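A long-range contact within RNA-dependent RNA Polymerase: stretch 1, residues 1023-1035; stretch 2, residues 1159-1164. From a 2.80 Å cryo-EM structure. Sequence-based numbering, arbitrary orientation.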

# COMPACT_ATOMS: atom_id res chain seq x y z
N GLU A 1023 -49.29 4.35 -6.63
CA GLU A 1023 -49.32 3.30 -7.63
C GLU A 1023 -49.30 3.88 -9.03
O GLU A 1023 -49.41 5.09 -9.24
CB GLU A 1023 -50.52 2.37 -7.45
CG GLU A 1023 -50.26 1.27 -6.46
CD GLU A 1023 -49.23 0.29 -6.99
OE1 GLU A 1023 -49.23 0.03 -8.22
OE2 GLU A 1023 -48.39 -0.21 -6.21
N PHE A 1024 -49.17 2.98 -10.00
CA PHE A 1024 -48.94 3.32 -11.39
C PHE A 1024 -49.81 2.45 -12.27
O PHE A 1024 -49.69 1.22 -12.23
CB PHE A 1024 -47.46 3.13 -11.76
CG PHE A 1024 -46.55 4.13 -11.13
CD1 PHE A 1024 -46.33 5.36 -11.72
CD2 PHE A 1024 -45.95 3.86 -9.91
CE1 PHE A 1024 -45.50 6.28 -11.13
CE2 PHE A 1024 -45.13 4.78 -9.31
CZ PHE A 1024 -44.91 5.99 -9.92
N GLU A 1025 -50.68 3.07 -13.05
CA GLU A 1025 -51.56 2.36 -13.95
C GLU A 1025 -51.00 2.40 -15.36
O GLU A 1025 -50.33 3.36 -15.75
CB GLU A 1025 -52.97 2.96 -13.92
CG GLU A 1025 -53.64 2.82 -12.58
CD GLU A 1025 -55.03 3.40 -12.56
OE1 GLU A 1025 -55.43 4.02 -13.57
OE2 GLU A 1025 -55.73 3.25 -11.54
N VAL A 1026 -51.29 1.36 -16.13
CA VAL A 1026 -50.71 1.20 -17.45
C VAL A 1026 -51.69 1.73 -18.49
O VAL A 1026 -52.83 1.26 -18.59
CB VAL A 1026 -50.37 -0.27 -17.73
CG1 VAL A 1026 -49.85 -0.44 -19.14
CG2 VAL A 1026 -49.35 -0.76 -16.72
N GLU A 1027 -51.25 2.72 -19.26
CA GLU A 1027 -52.03 3.25 -20.37
C GLU A 1027 -51.69 2.49 -21.64
O GLU A 1027 -50.70 1.77 -21.72
CB GLU A 1027 -51.75 4.74 -20.55
CG GLU A 1027 -52.27 5.62 -19.43
CD GLU A 1027 -51.90 7.08 -19.64
OE1 GLU A 1027 -51.07 7.36 -20.53
OE2 GLU A 1027 -52.44 7.94 -18.93
N ASP A 1028 -52.54 2.66 -22.66
CA ASP A 1028 -52.33 2.03 -23.95
C ASP A 1028 -51.48 2.88 -24.89
O ASP A 1028 -51.35 2.54 -26.07
CB ASP A 1028 -53.67 1.70 -24.59
CG ASP A 1028 -54.60 2.89 -24.65
OD1 ASP A 1028 -54.26 3.94 -24.07
OD2 ASP A 1028 -55.68 2.77 -25.27
N VAL A 1029 -50.89 3.96 -24.40
CA VAL A 1029 -49.99 4.81 -25.17
C VAL A 1029 -48.58 4.26 -25.00
O VAL A 1029 -48.09 4.11 -23.88
CB VAL A 1029 -50.07 6.27 -24.71
CG1 VAL A 1029 -49.04 7.11 -25.43
CG2 VAL A 1029 -51.46 6.82 -24.95
N THR A 1030 -47.93 3.94 -26.12
CA THR A 1030 -46.55 3.47 -26.10
C THR A 1030 -45.61 4.66 -26.09
O THR A 1030 -45.77 5.58 -26.91
CB THR A 1030 -46.26 2.57 -27.30
OG1 THR A 1030 -46.42 3.32 -28.50
CG2 THR A 1030 -47.20 1.40 -27.33
N VAL A 1031 -44.66 4.67 -25.16
CA VAL A 1031 -43.69 5.74 -25.13
C VAL A 1031 -42.70 5.59 -26.27
O VAL A 1031 -42.50 4.50 -26.83
CB VAL A 1031 -42.96 5.78 -23.77
CG1 VAL A 1031 -43.93 6.06 -22.66
CG2 VAL A 1031 -42.23 4.49 -23.53
N ASP A 1032 -42.08 6.70 -26.65
CA ASP A 1032 -41.01 6.65 -27.63
C ASP A 1032 -39.69 6.29 -26.97
O ASP A 1032 -39.42 6.62 -25.81
CB ASP A 1032 -40.89 7.98 -28.37
CG ASP A 1032 -40.80 9.17 -27.44
OD1 ASP A 1032 -41.01 9.00 -26.22
OD2 ASP A 1032 -40.50 10.28 -27.93
N LEU A 1033 -38.87 5.58 -27.72
CA LEU A 1033 -37.56 5.17 -27.24
C LEU A 1033 -36.55 6.28 -27.54
O LEU A 1033 -36.79 7.15 -28.38
CB LEU A 1033 -37.14 3.85 -27.90
CG LEU A 1033 -37.65 2.50 -27.38
CD1 LEU A 1033 -39.12 2.27 -27.59
CD2 LEU A 1033 -36.89 1.38 -28.06
N LEU A 1034 -35.44 6.26 -26.82
CA LEU A 1034 -34.35 7.17 -27.12
C LEU A 1034 -33.76 6.85 -28.49
O LEU A 1034 -33.82 5.70 -28.94
CB LEU A 1034 -33.25 7.09 -26.05
CG LEU A 1034 -33.26 7.99 -24.81
CD1 LEU A 1034 -33.20 9.44 -25.22
CD2 LEU A 1034 -34.44 7.77 -23.93
N PRO A 1035 -33.20 7.84 -29.19
CA PRO A 1035 -32.58 7.54 -30.49
C PRO A 1035 -31.33 6.68 -30.42
O PRO A 1035 -30.98 6.06 -31.43
CB PRO A 1035 -32.27 8.93 -31.06
CG PRO A 1035 -32.27 9.84 -29.88
CD PRO A 1035 -33.29 9.29 -28.95
N GLU A 1159 -39.41 11.63 -15.93
CA GLU A 1159 -40.61 12.47 -15.95
C GLU A 1159 -41.30 12.44 -17.31
O GLU A 1159 -42.47 12.83 -17.40
CB GLU A 1159 -40.29 13.91 -15.55
CG GLU A 1159 -39.50 14.75 -16.54
CD GLU A 1159 -40.36 15.64 -17.42
OE1 GLU A 1159 -41.52 15.92 -17.04
OE2 GLU A 1159 -39.87 16.08 -18.49
N ARG A 1160 -40.61 11.99 -18.35
CA ARG A 1160 -41.25 11.90 -19.66
C ARG A 1160 -42.07 10.63 -19.81
O ARG A 1160 -42.81 10.50 -20.78
CB ARG A 1160 -40.18 11.99 -20.76
CG ARG A 1160 -39.36 10.73 -21.03
CD ARG A 1160 -39.84 10.12 -22.33
NE ARG A 1160 -39.25 8.83 -22.65
CZ ARG A 1160 -38.19 8.66 -23.42
NH1 ARG A 1160 -37.58 9.70 -23.94
NH2 ARG A 1160 -37.75 7.44 -23.66
N LEU A 1161 -41.96 9.71 -18.85
CA LEU A 1161 -42.54 8.38 -18.98
C LEU A 1161 -43.86 8.21 -18.24
O LEU A 1161 -44.60 7.27 -18.54
CB LEU A 1161 -41.55 7.33 -18.47
CG LEU A 1161 -40.28 7.15 -19.29
CD1 LEU A 1161 -39.30 6.28 -18.55
CD2 LEU A 1161 -40.65 6.51 -20.61
N VAL A 1162 -44.16 9.07 -17.27
CA VAL A 1162 -45.29 8.90 -16.37
C VAL A 1162 -46.15 10.16 -16.42
O VAL A 1162 -45.63 11.27 -16.26
CB VAL A 1162 -44.83 8.61 -14.93
CG1 VAL A 1162 -46.01 8.56 -13.98
CG2 VAL A 1162 -44.06 7.30 -14.87
N ARG A 1163 -47.45 9.99 -16.65
CA ARG A 1163 -48.39 11.10 -16.66
C ARG A 1163 -48.92 11.33 -15.25
O ARG A 1163 -49.64 10.48 -14.71
CB ARG A 1163 -49.53 10.83 -17.63
CG ARG A 1163 -50.50 11.98 -17.75
CD ARG A 1163 -51.53 11.77 -18.85
NE ARG A 1163 -52.48 10.69 -18.56
CZ ARG A 1163 -53.59 10.85 -17.85
NH1 ARG A 1163 -53.90 12.03 -17.34
NH2 ARG A 1163 -54.40 9.81 -17.65
N ILE A 1164 -48.56 12.45 -14.66
CA ILE A 1164 -48.99 12.83 -13.32
C ILE A 1164 -50.03 13.94 -13.46
O ILE A 1164 -49.73 14.96 -14.10
CB ILE A 1164 -47.81 13.30 -12.45
CG1 ILE A 1164 -46.81 12.17 -12.28
CG2 ILE A 1164 -48.30 13.78 -11.10
CD1 ILE A 1164 -45.49 12.61 -11.75

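This contact between segments more than a hundred residues apart is a small, side-chain-mediated one, in which two arginines meet acidic partners with very different geometry and two apolar pairs complete the contact. It illustrates a general principle: opposite charges may lie close together, yet whether they also form hydrogen bonds depends on where the oxygen sits relative to the guanidinium plane.

The pairing of E1027 with R1163 is the well-formed case. The CA-to-CB bond of E1027 points toward the other stretch, whereas that of R1163 leaves sideways and its extended first two torsions, both t, carry the guanidinium across. A single carboxylate oxygen then receives two hydrogen bonds: R1163 NE lies 2.8 Å from E1027 OE2, and R1163 NH2 lies 3.0 Å from the same E1027 OE2. The oxygen sits at the edge of the guanidinium, near its plane, where the N-H groups are directed, so the salt bridge gains directional bonds as well as charge attraction. The N-H...O angle is the straighter at NE, 153° against 137° at NH2. The other oxygen, OE1, is hydrogen-bonded elsewhere in the structure.

R1160 shows the contrasting arrangement. Its side chain also meets an acid, but the salt bridge from D1032 OD1 to R1160 NE is long, at 4.0 Å, and the oxygen lies well out of the guanidinium plane. No N-H points at it, and the attraction is one of charge alone. The backbone oxygen of D1032 comes much nearer, with D1032 O 2.8 Å from R1160 NH2, but it lies over a face of the guanidinium and the angle is too poor for a hydrogen bond. Short distance is therefore no proof of bonding. R1160 nevertheless has more of its surface covered by the opposing stretch than any other residue here, for it also packs against L1034, whose CD2 lies 3.3 Å from R1160 NH2.

Two apolar pairs complete the contact. V1031, between E1027 and D1032 in sequence, directs its CA-to-CB bond toward the other stretch, and its CG2 reaches to 3.9 Å from CD2 of L1161. F1024, before E1027 in the chain, brings its CE1 to 3.7 Å from V1162 CG1, the methyl group meeting the ring at its edge. The CA atoms of F1024 and V1162 remain 8.3 Å apart, a gap spanned by side chains. With just 383 Å² buried in total, the contact is modest in extent.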